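Local coordinates for protein hydrogenase maturation protease HycI (Thermococcus kodakarensis KOD1, PDB 5ZBY) that probably acts as an endopeptidase of the A31 family that trims the C-terminal extension of a [NiFe] hydrogenase large subunit during maturation, at residues 83-88 / 141-146; 54-59 / 101-106. All coordinates share one frame; numbering follows the deposited sequence.

Overall arrangement
Two contacts on opposite sides of the chain's centre join parts of one mixed sheet and its helices in this hydrogenase maturation protease. Contact 1 (83-88 / 141-146) sets the antiparallel edge strand 85-88 against the C-terminal helix 138-156. Contact 2 (54-59 / 101-106) brings the loop that follows strand 46-50 up to the start of helix 105-116. Their centres lie 21 Å apart, with nearest atoms about 8 Å apart and no touch. Along the chain the segments alternate, 54-59, 83-88, 101-106 and 141-146, and strand 85-88 and helix 105-116 are consecutive elements, so the two contacts tie interleaved parts of a single domain together.

Contact 1 of 2, residues 83-88 / 141-146; sequences GEFIIA and KERAER
The side chain of R143, on helix 138-156, folds back across the turn leading into the edge strand 85-88 and reaches G83 and F85, crossing the phenylalanine at a slant. Its tight part is the aliphatic stem: CD of R143 sits 3.2 Å from the carbonyl O of G83, and a side chain at position 83 would run close to CG of R143. That same O lies over the centre of one face of the F85 ring. With CG beside the backbone N (chi1 -71°) and further bends at chi2 and chi3, the arginine curls round until its guanidinium plane is 19° from that of the ring. No stack is made: NH1 of R143 nears CE2 of F85 obliquely at 3.7 Å, while the backbone O of R143 meets the ring at its edge.

The looser side is polar. A water accepts from NH1 of R143 and donates to the O of G83, joining helix to turn where no direct hydrogen bond does. E142 forms a salt bridge with R143, gripping it side-on through NE and NH2, the straighter bond being NH2 of R143 to OE2 of E142 at 2.7 Å. Turn, strand and helix thus meet through van der Waals contacts, largely of carbons with carbonyl oxygens, plus one water, while the arginine's charge is paired within its own helix.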
ATOM      1  N   GLY A  83      -2.026  -0.368 -14.791  1.00 26.62           N
ATOM      2  CA  GLY A  83      -1.760   0.985 -14.350  1.00 25.04           C
ATOM      3  C   GLY A  83      -2.960   1.629 -13.703  1.00 30.57           C
ATOM      4  O   GLY A  83      -2.855   2.711 -13.100  1.00 30.20           O
ATOM      5  N   GLU A  84      -4.109   0.989 -13.830  1.00 28.01           N
ATOM      6  CA  GLU A  84      -5.325   1.530 -13.246  1.00 25.52           C
ATOM      7  C   GLU A  84      -5.232   1.361 -11.731  1.00 31.06           C
ATOM      8  O   GLU A  84      -4.725   0.349 -11.245  1.00 25.02           O
ATOM      9  CB  GLU A  84      -6.531   0.793 -13.785  1.00 32.36           C
ATOM     10  CG  GLU A  84      -7.867   1.250 -13.277  1.00 33.69           C
ATOM     11  CD  GLU A  84      -9.025   0.535 -13.996  1.00 44.82           C
ATOM     12  OE1 GLU A  84      -8.798  -0.216 -14.999  1.00 35.03           O
ATOM     13  OE2 GLU A  84     -10.176   0.690 -13.530  1.00 43.40           O
ATOM     14  N   PHE A  85      -5.764   2.328 -10.994  1.00 25.86           N
ATOM     15  CA  PHE A  85      -5.771   2.245  -9.533  1.00 25.84           C
ATOM     16  C   PHE A  85      -7.074   1.695  -8.963  1.00 33.08           C
ATOM     17  O   PHE A  85      -8.163   1.846  -9.560  1.00 29.44           O
ATOM     18  CB  PHE A  85      -5.526   3.635  -8.956  1.00 27.39           C
ATOM     19  CG  PHE A  85      -4.187   4.184  -9.226  1.00 26.90           C
ATOM     20  CD1 PHE A  85      -3.040   3.465  -8.899  1.00 36.97           C
ATOM     21  CD2 PHE A  85      -4.042   5.479  -9.710  1.00 41.96           C
ATOM     22  CE1 PHE A  85      -1.775   3.997  -9.119  1.00 31.33           C
ATOM     23  CE2 PHE A  85      -2.787   6.031  -9.923  1.00 34.46           C
ATOM     24  CZ  PHE A  85      -1.626   5.288  -9.611  1.00 33.96           C
ATOM     25  N   ILE A  86      -6.994   1.082  -7.788  1.00 26.72           N
ATOM     26  CA  ILE A  86      -8.179   0.686  -7.045  1.00 25.07           C
ATOM     27  C   ILE A  86      -7.987   1.078  -5.591  1.00 29.27           C
ATOM     28  O   ILE A  86      -6.864   1.057  -5.107  1.00 26.13           O
ATOM     29  CB  ILE A  86      -8.427  -0.803  -7.163  1.00 30.43           C
ATOM     30  CG1 ILE A  86      -9.714  -1.199  -6.454  1.00 39.93           C
ATOM     31  CG2 ILE A  86      -7.216  -1.649  -6.688  1.00 27.26           C
ATOM     32  CD1 ILE A  86     -10.283  -2.497  -7.019  1.00 44.58           C
ATOM     33  N   ILE A  87      -9.060   1.511  -4.932  1.00 25.96           N
ATOM     34  CA  ILE A  87      -8.997   1.800  -3.496  1.00 24.55           C
ATOM     35  C   ILE A  87      -9.961   0.850  -2.848  1.00 30.35           C
ATOM     36  O   ILE A  87     -11.135   0.823  -3.188  1.00 36.12           O
ATOM     37  CB  ILE A  87      -9.338   3.253  -3.163  1.00 26.73           C
ATOM     38  CG1 ILE A  87      -8.341   4.180  -3.862  1.00 32.03           C
ATOM     39  CG2 ILE A  87      -9.316   3.426  -1.637  1.00 30.70           C
ATOM     40  CD1 ILE A  87      -8.496   5.659  -3.519  1.00 46.21           C
ATOM     41  N   ALA A  88      -9.469   0.004  -1.956  1.00 26.00           N
ATOM     42  CA  ALA A  88     -10.303  -1.052  -1.404  1.00 29.02           C
ATOM     43  C   ALA A  88     -10.182  -1.145   0.091  1.00 30.03           C
ATOM     44  O   ALA A  88      -9.232  -0.618   0.670  1.00 26.14           O
ATOM     45  CB  ALA A  88      -9.947  -2.401  -2.028  1.00 31.56           C
ATOM     46  N   LYS A 141       6.345   2.208 -13.249  1.00 27.87           N
ATOM     47  CA  LYS A 141       7.228   3.178 -12.581  1.00 29.90           C
ATOM     48  C   LYS A 141       6.596   4.542 -12.562  1.00 29.44           C
ATOM     49  O   LYS A 141       6.668   5.263 -11.533  1.00 30.15           O
ATOM     50  CB  LYS A 141       8.599   3.262 -13.259  1.00 35.09           C
ATOM     51  CG  LYS A 141       9.424   2.015 -13.099  1.00 37.07           C
ATOM     52  CD  LYS A 141      10.756   2.134 -13.846  1.00 44.10           C
ATOM     53  CE  LYS A 141      10.777   1.323 -15.109  1.00 68.75           C
ATOM     54  NZ  LYS A 141      12.148   1.328 -15.691  1.00 92.98           N
ATOM     55  N   GLU A 142       5.977   4.919 -13.672  1.00 33.41           N
ATOM     56  CA  GLU A 142       5.363   6.242 -13.750  1.00 33.84           C
ATOM     57  C   GLU A 142       4.163   6.323 -12.790  1.00 33.11           C
ATOM     58  O   GLU A 142       3.926   7.365 -12.160  1.00 32.99           O
ATOM     59  CB  GLU A 142       4.974   6.565 -15.203  1.00 33.26           C
ATOM     60  CG  GLU A 142       4.295   7.917 -15.374  1.00 44.70           C
ATOM     61  CD  GLU A 142       2.787   7.842 -15.234  1.00 63.88           C
ATOM     62  OE1 GLU A 142       2.208   6.810 -15.656  1.00 89.35           O
ATOM     63  OE2 GLU A 142       2.183   8.811 -14.702  1.00 56.26           O
ATOM     64  N   ARG A 143       3.410   5.230 -12.677  1.00 29.62           N
ATOM     65  CA  ARG A 143       2.229   5.184 -11.825  1.00 28.21           C
ATOM     66  C   ARG A 143       2.676   5.247 -10.356  1.00 26.72           C
ATOM     67  O   ARG A 143       2.026   5.884  -9.529  1.00 28.39           O
ATOM     68  CB  ARG A 143       1.385   3.915 -12.098  1.00 27.67           C
ATOM     69  CG  ARG A 143       0.637   3.911 -13.471  1.00 29.45           C
ATOM     70  CD  ARG A 143      -0.560   4.876 -13.484  1.00 30.06           C
ATOM     71  NE  ARG A 143      -0.116   6.241 -13.708  1.00 55.22           N
ATOM     72  CZ  ARG A 143      -0.918   7.300 -13.681  1.00 54.49           C
ATOM     73  NH1 ARG A 143      -2.212   7.136 -13.443  1.00 47.77           N
ATOM     74  NH2 ARG A 143      -0.424   8.520 -13.878  1.00 55.61           N
ATOM     75  N   ALA A 144       3.781   4.571 -10.018  1.00 27.67           N
ATOM     76  CA  ALA A 144       4.288   4.628  -8.625  1.00 23.19           C
ATOM     77  C   ALA A 144       4.709   6.047  -8.288  1.00 29.12           C
ATOM     78  O   ALA A 144       4.395   6.552  -7.206  1.00 27.13           O
ATOM     79  CB  ALA A 144       5.458   3.674  -8.435  1.00 25.47           C
ATOM     80  N   GLU A 145       5.409   6.687  -9.223  1.00 29.90           N
ATOM     81  CA  GLU A 145       5.883   8.066  -8.972  1.00 32.83           C
ATOM     82  C   GLU A 145       4.663   8.987  -8.816  1.00 35.49           C
ATOM     83  O   GLU A 145       4.601   9.842  -7.926  1.00 36.14           O
ATOM     84  CB  GLU A 145       6.807   8.531 -10.116  1.00 37.30           C
ATOM     85  CG  GLU A 145       7.318   9.948  -9.995  1.00 55.04           C
ATOM     86  CD  GLU A 145       8.328  10.116  -8.864  1.00 65.65           C
ATOM     87  OE1 GLU A 145       9.032   9.136  -8.515  1.00 56.43           O
ATOM     88  OE2 GLU A 145       8.422  11.240  -8.329  1.00 89.02           O
ATOM     89  N   ARG A 146       3.673   8.797  -9.675  1.00 33.88           N
ATOM     90  CA  ARG A 146       2.441   9.576  -9.590  1.00 30.24           C
ATOM     91  C   ARG A 146       1.696   9.391  -8.262  1.00 37.53           C
ATOM     92  O   ARG A 146       1.328  10.380  -7.593  1.00 34.39           O
ATOM     93  CB  ARG A 146       1.545   9.211 -10.780  1.00 31.44           C
ATOM     94  CG  ARG A 146       0.218   9.914 -10.790  1.00 46.65           C
ATOM     95  CD  ARG A 146       0.418  11.411 -10.803  1.00 57.60           C
ATOM     96  NE  ARG A 146      -0.835  12.110 -11.027  1.00 82.95           N
ATOM     97  CZ  ARG A 146      -0.963  13.427 -10.987  1.00104.31           C
ATOM     98  NH1 ARG A 146       0.094  14.191 -10.723  1.00 82.98           N
ATOM     99  NH2 ARG A 146      -2.151  13.978 -11.208  1.00 74.29           N
TER
HETATM  100  O   HOH W   1      -3.918   5.205 -13.291  1.00 51.20           O

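Contact 2 of 2, residues 54-59 / 101-106; sequences MPESYV and HGLPLR
E56 lays the aliphatic part of its side chain across the end of L103, CB meeting methyl CD2 of L103 at 3.7 Å. The setting is an alpha/beta fold in which the 3-10 turn 55-58, between strand 46-50 and helix 59-64, packs beside the stretch that enters helix 105-116. CG of E56 stands between its own backbone N and carbonyl carbon (chi1 58°), and a second bend at chi2 (-99°) brings the carboxylate round beside the leucine, OE2 of E56 coming within 4.0 Å of CB of L103. L103 has CG turned opposite its backbone N (chi1 -162°), and its CD2 methyl is the branch that reaches the glutamate.

Next to this pair P55 offers its ring to L105. CG of the proline and CD1 of the leucine are 4.3 Å apart, a light apolar touch whose setting is completed by F72 of strand 69-75, which both residues also meet. V108, farther along helix 105-116, lies against E56, so the glutamate rests on the helix as well as on the approach to it. The backbone N of L105 hydrogen-bonds a sulfonate oxygen of a bound EPE molecule, probably taken up from the crystallisation liquor.

No hydrogen bond joins the two segments directly, but a water lies within hydrogen-bonding distance of both the carboxylate of E56 and the backbone of L103 and may link them. Replacing E56 with alanine would keep CB against the leucine methyl but is likely to leave the water without its carboxylate neighbour and the flank of L103 less covered. The water's two distances are uneven, 2.6 Å from OE1 of E56 and 3.1 Å from the carbonyl O of L103.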
ATOM      1  N   MET A  54       6.188  -9.162   3.203  1.00 24.10           N
ATOM      2  CA  MET A  54       5.871  -9.661   4.531  1.00 30.21           C
ATOM      3  C   MET A  54       5.307  -8.577   5.435  1.00 27.66           C
ATOM      4  O   MET A  54       5.889  -8.260   6.498  1.00 26.67           O
ATOM      5  CB  MET A  54       7.128 -10.314   5.150  1.00 32.99           C
ATOM      6  CG  MET A  54       7.523 -11.571   4.330  1.00 38.64           C
ATOM      7  SD  MET A  54       8.039 -12.957   5.319  1.00 88.98           S
ATOM      8  CE  MET A  54       6.569 -13.188   6.316  1.00 62.47           C
ATOM      9  N   PRO A  55       4.145  -8.006   5.084  1.00 23.16           N
ATOM     10  CA  PRO A  55       3.589  -6.985   5.994  1.00 26.97           C
ATOM     11  C   PRO A  55       3.304  -7.506   7.392  1.00 30.77           C
ATOM     12  O   PRO A  55       3.391  -6.732   8.358  1.00 30.91           O
ATOM     13  CB  PRO A  55       2.285  -6.558   5.310  1.00 27.92           C
ATOM     14  CG  PRO A  55       1.971  -7.699   4.351  1.00 24.97           C
ATOM     15  CD  PRO A  55       3.305  -8.199   3.872  1.00 26.34           C
ATOM     16  N   GLU A  56       3.040  -8.805   7.513  1.00 30.30           N
ATOM     17  CA  GLU A  56       2.762  -9.407   8.813  1.00 31.43           C
ATOM     18  C   GLU A  56       3.925  -9.225   9.764  1.00 30.56           C
ATOM     19  O   GLU A  56       3.722  -9.131  10.979  1.00 33.15           O
ATOM     20  CB  GLU A  56       2.462 -10.907   8.659  1.00 30.57           C
ATOM     21  CG  GLU A  56       3.575 -11.694   8.003  1.00 36.57           C
ATOM     22  CD  GLU A  56       3.323 -11.944   6.507  1.00 47.40           C
ATOM     23  OE1 GLU A  56       2.944 -10.996   5.768  1.00 34.63           O
ATOM     24  OE2 GLU A  56       3.478 -13.104   6.060  1.00 44.14           O
ATOM     25  N   SER A  57       5.140  -9.144   9.229  1.00 27.15           N
ATOM     26  CA  SER A  57       6.330  -8.926  10.076  1.00 30.54           C
ATOM     27  C   SER A  57       6.454  -7.524  10.677  1.00 36.30           C
ATOM     28  O   SER A  57       7.313  -7.306  11.539  1.00 34.36           O
ATOM     29  CB  SER A  57       7.606  -9.201   9.290  1.00 34.95           C
ATOM     30  OG  SER A  57       7.610 -10.497   8.683  1.00 37.85           O
ATOM     31  N   TYR A  58       5.627  -6.583  10.237  1.00 27.19           N
ATOM     32  CA  TYR A  58       5.690  -5.207  10.721  1.00 25.18           C
ATOM     33  C   TYR A  58       4.532  -4.787  11.636  1.00 25.51           C
ATOM     34  O   TYR A  58       4.446  -3.622  12.001  1.00 28.95           O
ATOM     35  CB  TYR A  58       5.802  -4.251   9.506  1.00 26.41           C
ATOM     36  CG  TYR A  58       7.053  -4.531   8.699  1.00 24.35           C
ATOM     37  CD1 TYR A  58       8.190  -3.746   8.881  1.00 30.85           C
ATOM     38  CD2 TYR A  58       7.113  -5.591   7.769  1.00 26.03           C
ATOM     39  CE1 TYR A  58       9.352  -3.991   8.203  1.00 25.65           C
ATOM     40  CE2 TYR A  58       8.290  -5.836   7.046  1.00 25.33           C
ATOM     41  CZ  TYR A  58       9.412  -5.059   7.270  1.00 28.62           C
ATOM     42  OH  TYR A  58      10.606  -5.276   6.601  1.00 32.58           O
ATOM     43  N   VAL A  59       3.683  -5.721  12.037  1.00 26.66           N
ATOM     44  CA  VAL A  59       2.485  -5.340  12.767  1.00 25.06           C
ATOM     45  C   VAL A  59       2.838  -4.690  14.095  1.00 27.53           C
ATOM     46  O   VAL A  59       2.213  -3.722  14.464  1.00 29.31           O
ATOM     47  CB  VAL A  59       1.515  -6.509  13.005  1.00 28.69           C
ATOM     48  CG1 VAL A  59       0.911  -6.968  11.649  1.00 28.19           C
ATOM     49  CG2 VAL A  59       2.206  -7.670  13.648  1.00 35.35           C
ATOM     50  N   HIS A 101      -2.795 -15.569  -1.593  1.00 90.24           N
ATOM     51  CA  HIS A 101      -1.395 -15.964  -1.650  1.00 89.75           C
ATOM     52  C   HIS A 101      -0.747 -15.711  -0.295  1.00 97.11           C
ATOM     53  O   HIS A 101      -0.620 -14.559   0.137  1.00 87.02           O
ATOM     54  CB  HIS A 101      -0.652 -15.214  -2.761  1.00 79.23           C
ATOM     55  N   GLY A 102      -0.251 -16.770   0.337  1.00 97.44           N
ATOM     56  CA  GLY A 102       0.304 -16.719   1.680  1.00 87.82           C
ATOM     57  C   GLY A 102      -0.661 -16.364   2.791  1.00 77.13           C
ATOM     58  O   GLY A 102      -1.737 -16.935   2.865  1.00 73.75           O
ATOM     59  N   LEU A 103      -0.273 -15.442   3.663  1.00 71.24           N
ATOM     60  CA  LEU A 103      -1.102 -14.920   4.732  1.00 51.58           C
ATOM     61  C   LEU A 103      -1.871 -13.777   4.133  1.00 51.47           C
ATOM     62  O   LEU A 103      -1.286 -12.838   3.650  1.00 47.14           O
ATOM     63  CB  LEU A 103      -0.252 -14.422   5.883  1.00 60.92           C
ATOM     64  CG  LEU A 103      -0.941 -14.242   7.224  1.00 49.51           C
ATOM     65  CD1 LEU A 103      -1.438 -15.571   7.708  1.00 59.89           C
ATOM     66  CD2 LEU A 103       0.025 -13.698   8.236  1.00 55.25           C
ATOM     67  N   PRO A 104      -3.263 -13.911   4.053  1.00 43.65           N
ATOM     68  CA  PRO A 104      -3.907 -12.778   3.394  1.00 40.92           C
ATOM     69  C   PRO A 104      -3.812 -11.474   4.155  1.00 34.08           C
ATOM     70  O   PRO A 104      -3.712 -11.434   5.347  1.00 33.88           O
ATOM     71  CB  PRO A 104      -5.342 -13.214   3.197  1.00 43.87           C
ATOM     72  CG  PRO A 104      -5.603 -14.190   4.214  1.00 68.36           C
ATOM     73  CD  PRO A 104      -4.362 -14.965   4.315  1.00 43.10           C
ATOM     74  N   LEU A 105      -3.832 -10.411   3.390  1.00 31.15           N
ATOM     75  CA  LEU A 105      -3.754  -9.083   3.916  1.00 29.71           C
ATOM     76  C   LEU A 105      -4.949  -8.817   4.819  1.00 33.17           C
ATOM     77  O   LEU A 105      -4.860  -8.070   5.749  1.00 27.48           O
ATOM     78  CB  LEU A 105      -3.652  -8.084   2.783  1.00 28.61           C
ATOM     79  CG  LEU A 105      -3.447  -6.640   3.197  1.00 32.62           C
ATOM     80  CD1 LEU A 105      -2.157  -6.451   3.948  1.00 33.11           C
ATOM     81  CD2 LEU A 105      -3.525  -5.668   2.043  1.00 31.18           C
ATOM     82  N   ARG A 106      -6.080  -9.417   4.512  1.00 30.52           N
ATOM     83  CA  ARG A 106      -7.237  -9.271   5.406  1.00 28.19           C
ATOM     84  C   ARG A 106      -6.938  -9.618   6.866  1.00 29.80           C
ATOM     85  O   ARG A 106      -7.418  -8.951   7.796  1.00 31.12           O
ATOM     86  CB  ARG A 106      -8.405 -10.156   4.915  1.00 31.11           C
ATOM     87  CG  ARG A 106      -9.665 -10.038   5.783  1.00 33.69           C
ATOM     88  CD  ARG A 106     -10.875 -10.802   5.129  1.00 30.13           C
ATOM     89  NE  ARG A 106     -10.650 -12.232   5.166  1.00 39.22           N
ATOM     90  CZ  ARG A 106     -11.118 -13.068   6.093  1.00 50.97           C
ATOM     91  NH1 ARG A 106     -11.887 -12.638   7.098  1.00 37.70           N
ATOM     92  NH2 ARG A 106     -10.817 -14.352   6.009  1.00 47.13           N
TER
HETATM   93  O   HOH W   2       1.556 -11.544   3.629  1.00 50.93           O